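Local coordinates for PA1221 (Pseudomonas aeruginosa, PDB 4DG8), which is a member of the ANL superfamily of AMP-binding enzymes with a phosphopantetheine attachment site toward its C terminus, and binds adenosine monophosphate, at residues D54-L58 with A225-G230; L58-A62 with I91-A96. All coordinates share one frame; numbering follows the deposited sequence.

Contact 1 (D54-L58 with A225-G230); sequences DYRQL and ALLNGG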
# COMPACT_ATOMS: atom_id res chain seq x y z
N ASP A 54 21.86 -2.39 -13.73
CA ASP A 54 22.52 -2.86 -12.51
C ASP A 54 22.61 -1.78 -11.42
O ASP A 54 22.25 -0.62 -11.66
CB ASP A 54 23.87 -3.57 -12.79
CG ASP A 54 24.98 -2.62 -13.26
OD1 ASP A 54 24.96 -1.43 -12.92
OD2 ASP A 54 25.92 -3.10 -13.93
N TYR A 55 23.07 -2.15 -10.24
CA TYR A 55 23.10 -1.24 -9.11
C TYR A 55 23.87 0.04 -9.41
O TYR A 55 23.34 1.13 -9.20
CB TYR A 55 23.61 -1.92 -7.84
CG TYR A 55 22.49 -2.64 -7.11
CD1 TYR A 55 22.07 -3.90 -7.52
CD2 TYR A 55 21.82 -2.03 -6.05
CE1 TYR A 55 21.03 -4.56 -6.87
CE2 TYR A 55 20.77 -2.69 -5.38
CZ TYR A 55 20.38 -3.94 -5.81
OH TYR A 55 19.36 -4.60 -5.18
N ARG A 56 25.09 -0.08 -9.91
CA ARG A 56 25.88 1.10 -10.26
C ARG A 56 25.15 2.01 -11.27
O ARG A 56 25.09 3.21 -11.07
CB ARG A 56 27.28 0.72 -10.75
CG ARG A 56 28.25 1.90 -10.93
N GLN A 57 24.59 1.45 -12.34
CA GLN A 57 23.86 2.28 -13.29
C GLN A 57 22.68 2.99 -12.62
O GLN A 57 22.43 4.16 -12.88
CB GLN A 57 23.38 1.48 -14.49
CG GLN A 57 24.46 0.59 -15.07
CD GLN A 57 23.97 -0.32 -16.18
OE1 GLN A 57 23.06 -1.14 -15.98
NE2 GLN A 57 24.57 -0.19 -17.36
N LEU A 58 21.96 2.26 -11.77
CA LEU A 58 20.81 2.83 -11.05
C LEU A 58 21.25 4.00 -10.19
O LEU A 58 20.66 5.08 -10.26
CB LEU A 58 20.10 1.76 -10.20
CG LEU A 58 18.86 2.29 -9.47
CD1 LEU A 58 17.96 3.08 -10.43
CD2 LEU A 58 18.07 1.20 -8.76
N ALA A 225 13.47 -5.69 -2.57
CA ALA A 225 14.55 -6.03 -3.50
C ALA A 225 15.78 -5.15 -3.33
O ALA A 225 16.88 -5.65 -3.03
CB ALA A 225 14.06 -5.92 -4.94
N LEU A 226 15.59 -3.85 -3.52
CA LEU A 226 16.77 -2.98 -3.68
C LEU A 226 17.59 -2.84 -2.40
O LEU A 226 18.79 -2.59 -2.45
CB LEU A 226 16.37 -1.59 -4.20
CG LEU A 226 15.77 -1.52 -5.61
CD1 LEU A 226 15.33 -0.11 -5.91
CD2 LEU A 226 16.81 -1.98 -6.64
N LEU A 227 16.95 -2.99 -1.25
CA LEU A 227 17.69 -2.87 -0.00
C LEU A 227 18.36 -4.19 0.39
O LEU A 227 19.12 -4.27 1.35
CB LEU A 227 16.78 -2.32 1.12
CG LEU A 227 16.21 -0.93 0.80
CD1 LEU A 227 15.43 -0.40 1.99
CD2 LEU A 227 17.33 0.06 0.39
N ASN A 228 18.02 -5.26 -0.34
CA ASN A 228 18.71 -6.54 -0.22
C ASN A 228 19.67 -7.00 -1.33
O ASN A 228 20.12 -8.15 -1.31
CB ASN A 228 17.74 -7.63 0.23
CG ASN A 228 17.18 -7.34 1.61
OD1 ASN A 228 17.89 -7.47 2.61
ND2 ASN A 228 15.94 -6.87 1.66
N GLY A 229 19.93 -6.15 -2.31
CA GLY A 229 20.77 -6.55 -3.43
C GLY A 229 20.01 -7.43 -4.42
O GLY A 229 20.62 -8.11 -5.26
N GLY A 230 18.68 -7.41 -4.33
CA GLY A 230 17.81 -8.17 -5.21
C GLY A 230 17.43 -7.39 -6.45
O GLY A 230 18.03 -6.35 -6.76
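Y55 reaches across to the turn at the C-terminal end of helix 217-226 and gives its hydroxyl proton to the carbonyl oxygen of G230, OH to O 2.7 Å. The donor lies 20° out of that carbonyl's plane. L226 O lies in the ring plane on the CE2 side, 3.5 Å from Y55 CE2, while G230 O is nearer CE1; G229 CA comes in obliquely, 3.0 Å from Y55 OH.

A225 O accepts from both N228 N and G230 N, which arrive from opposite faces of its plane, and G229 has a positive phi, which by itself favours glycine. In the fold, this turn leads toward strand 231-234, and Y55 is the first residue of helix 55-72. That helix opens with a capping box: D54 OD1 accepts from Q57 N at 3.0 Å, and Q57 OE1 accepts from D54 N at 2.8 Å.

Apolar packing lies beside the hydroxyl. With L58 CG opposite its backbone N (chi1 -178°) and L226 CG opposite its carbonyl carbon, the two leucines meet tip to tip, CD2 to CD2 4.0 Å; L226 CD2 also lies 4.2 Å from Y55 CZ. A45 of strand 44-48 touches Y55, L58 and L226, and the F33 ring meets that of Y55.

Contact 2 (L58-A62 with I91-A96); sequences LLDSA and ITCLLA
T92 and L95 reach L58 and A62 through branches set by their first torsions. In T92, chi1 of -51° sets OG1 beside the backbone N and so puts CG2 opposite it, out toward helix 55-72, where CG2 rests 3.5 Å from A62 N and 3.7 Å from S61 CB. The other branch, OG1, lies 3.4 Å from L58 CD1; the two side chains slide past each other in opposite directions. That hydroxyl is hydrogen-bonded to R88 O, one turn back on its own helix, so its polar need is met beside a leucine methyl. L95, with chi1 near 180°, extends its CD2 to 3.6 Å from A62 CB and passes slantwise over L58 CG.

Here helix 55-72 packs on helix 88-99, the short segments crossing at -67° with axes 8.8 Å apart. Strand 79-83, part of a mixed sheet of the AMP-binding enzyme fold, lies between the two helices along the chain.

Small residues bring the backbones closest: the CA atoms of A62 and A96 are 4.4 Å apart, and A96 CB sits 3.2 Å from A62 O. At the other end L58 CD2 brushes I91 CG2 at 4.4 Å. F33 of helix 29-39 touches L58, L59 and L95, bringing a third helix against the pair.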
# COMPACT_ATOMS: atom_id res chain seq x y z
N LEU A 58 21.96 2.26 -11.77
CA LEU A 58 20.81 2.83 -11.05
C LEU A 58 21.25 4.00 -10.19
O LEU A 58 20.66 5.08 -10.26
CB LEU A 58 20.10 1.76 -10.20
CG LEU A 58 18.86 2.29 -9.47
CD1 LEU A 58 17.96 3.08 -10.43
CD2 LEU A 58 18.07 1.20 -8.76
N LEU A 59 22.31 3.79 -9.40
CA LEU A 59 22.88 4.82 -8.55
C LEU A 59 23.37 6.04 -9.35
O LEU A 59 23.09 7.16 -8.96
CB LEU A 59 24.01 4.25 -7.67
CG LEU A 59 24.71 5.19 -6.68
CD1 LEU A 59 23.73 5.81 -5.71
CD2 LEU A 59 25.84 4.49 -5.92
N ASP A 60 24.09 5.82 -10.44
CA ASP A 60 24.52 6.93 -11.31
C ASP A 60 23.34 7.74 -11.87
O ASP A 60 23.36 8.99 -11.86
CB ASP A 60 25.35 6.42 -12.50
CG ASP A 60 26.72 5.90 -12.10
OD1 ASP A 60 27.17 6.15 -10.95
OD2 ASP A 60 27.35 5.25 -12.97
N SER A 61 22.33 7.05 -12.38
CA SER A 61 21.19 7.75 -12.97
C SER A 61 20.45 8.55 -11.90
O SER A 61 20.09 9.72 -12.10
CB SER A 61 20.26 6.77 -13.68
OG SER A 61 20.94 6.07 -14.71
N ALA A 62 20.23 7.91 -10.76
CA ALA A 62 19.53 8.54 -9.65
C ALA A 62 20.33 9.71 -9.06
O ALA A 62 19.76 10.71 -8.68
CB ALA A 62 19.19 7.51 -8.56
N ILE A 91 11.36 4.12 -11.01
CA ILE A 91 12.22 3.59 -9.95
C ILE A 91 13.41 4.52 -9.67
O ILE A 91 13.71 4.86 -8.51
CB ILE A 91 12.76 2.18 -10.34
CG1 ILE A 91 11.62 1.18 -10.60
CG2 ILE A 91 13.73 1.66 -9.26
CD1 ILE A 91 10.67 0.98 -9.44
N THR A 92 14.08 4.93 -10.74
CA THR A 92 15.15 5.91 -10.63
C THR A 92 14.66 7.23 -9.98
O THR A 92 15.37 7.84 -9.17
CB THR A 92 15.78 6.19 -12.01
OG1 THR A 92 16.12 4.94 -12.62
CG2 THR A 92 17.02 7.07 -11.90
N CYS A 93 13.46 7.67 -10.34
CA CYS A 93 12.89 8.86 -9.71
C CYS A 93 12.77 8.69 -8.21
O CYS A 93 13.10 9.59 -7.46
CB CYS A 93 11.48 9.16 -10.25
SG CYS A 93 11.43 9.98 -11.83
N LEU A 94 12.28 7.53 -7.78
CA LEU A 94 12.08 7.32 -6.35
C LEU A 94 13.41 7.43 -5.62
O LEU A 94 13.50 8.05 -4.54
CB LEU A 94 11.45 5.95 -6.07
CG LEU A 94 10.07 5.68 -6.68
CD1 LEU A 94 9.60 4.31 -6.22
CD2 LEU A 94 9.05 6.75 -6.27
N LEU A 95 14.45 6.82 -6.19
CA LEU A 95 15.74 6.88 -5.51
C LEU A 95 16.31 8.30 -5.52
O LEU A 95 16.93 8.73 -4.55
CB LEU A 95 16.75 5.88 -6.11
CG LEU A 95 18.14 5.81 -5.49
CD1 LEU A 95 18.06 5.46 -3.99
CD2 LEU A 95 19.03 4.80 -6.24
N ALA A 96 16.14 9.02 -6.63
CA ALA A 96 16.72 10.37 -6.74
C ALA A 96 16.02 11.32 -5.75
O ALA A 96 16.66 12.19 -5.12
CB ALA A 96 16.59 10.88 -8.17

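After helix 29-39 comes the hairpin of strands 44-48 and 51-54, then helix 55-72, whose first two turns serve both contacts. Contact 2 closes the shorter loop: 28 residues, with strand 79-83 among them, separate its segments before the chain returns as helix 88-99. Contact 1 closes a far longer one of 166 residues, running to the end of helix 217-226, so contact 2 nests inside it, the two sharing L58. Their centres lie 10 Å apart, and L226 CD1 touches I91 CG2 at 4.1 Å, joining the far partners. Helices 55-72, 88-99 and 217-226 thus meet, the last running on to strand 231-234 of the sheet that also holds strands 44-48 and 51-54.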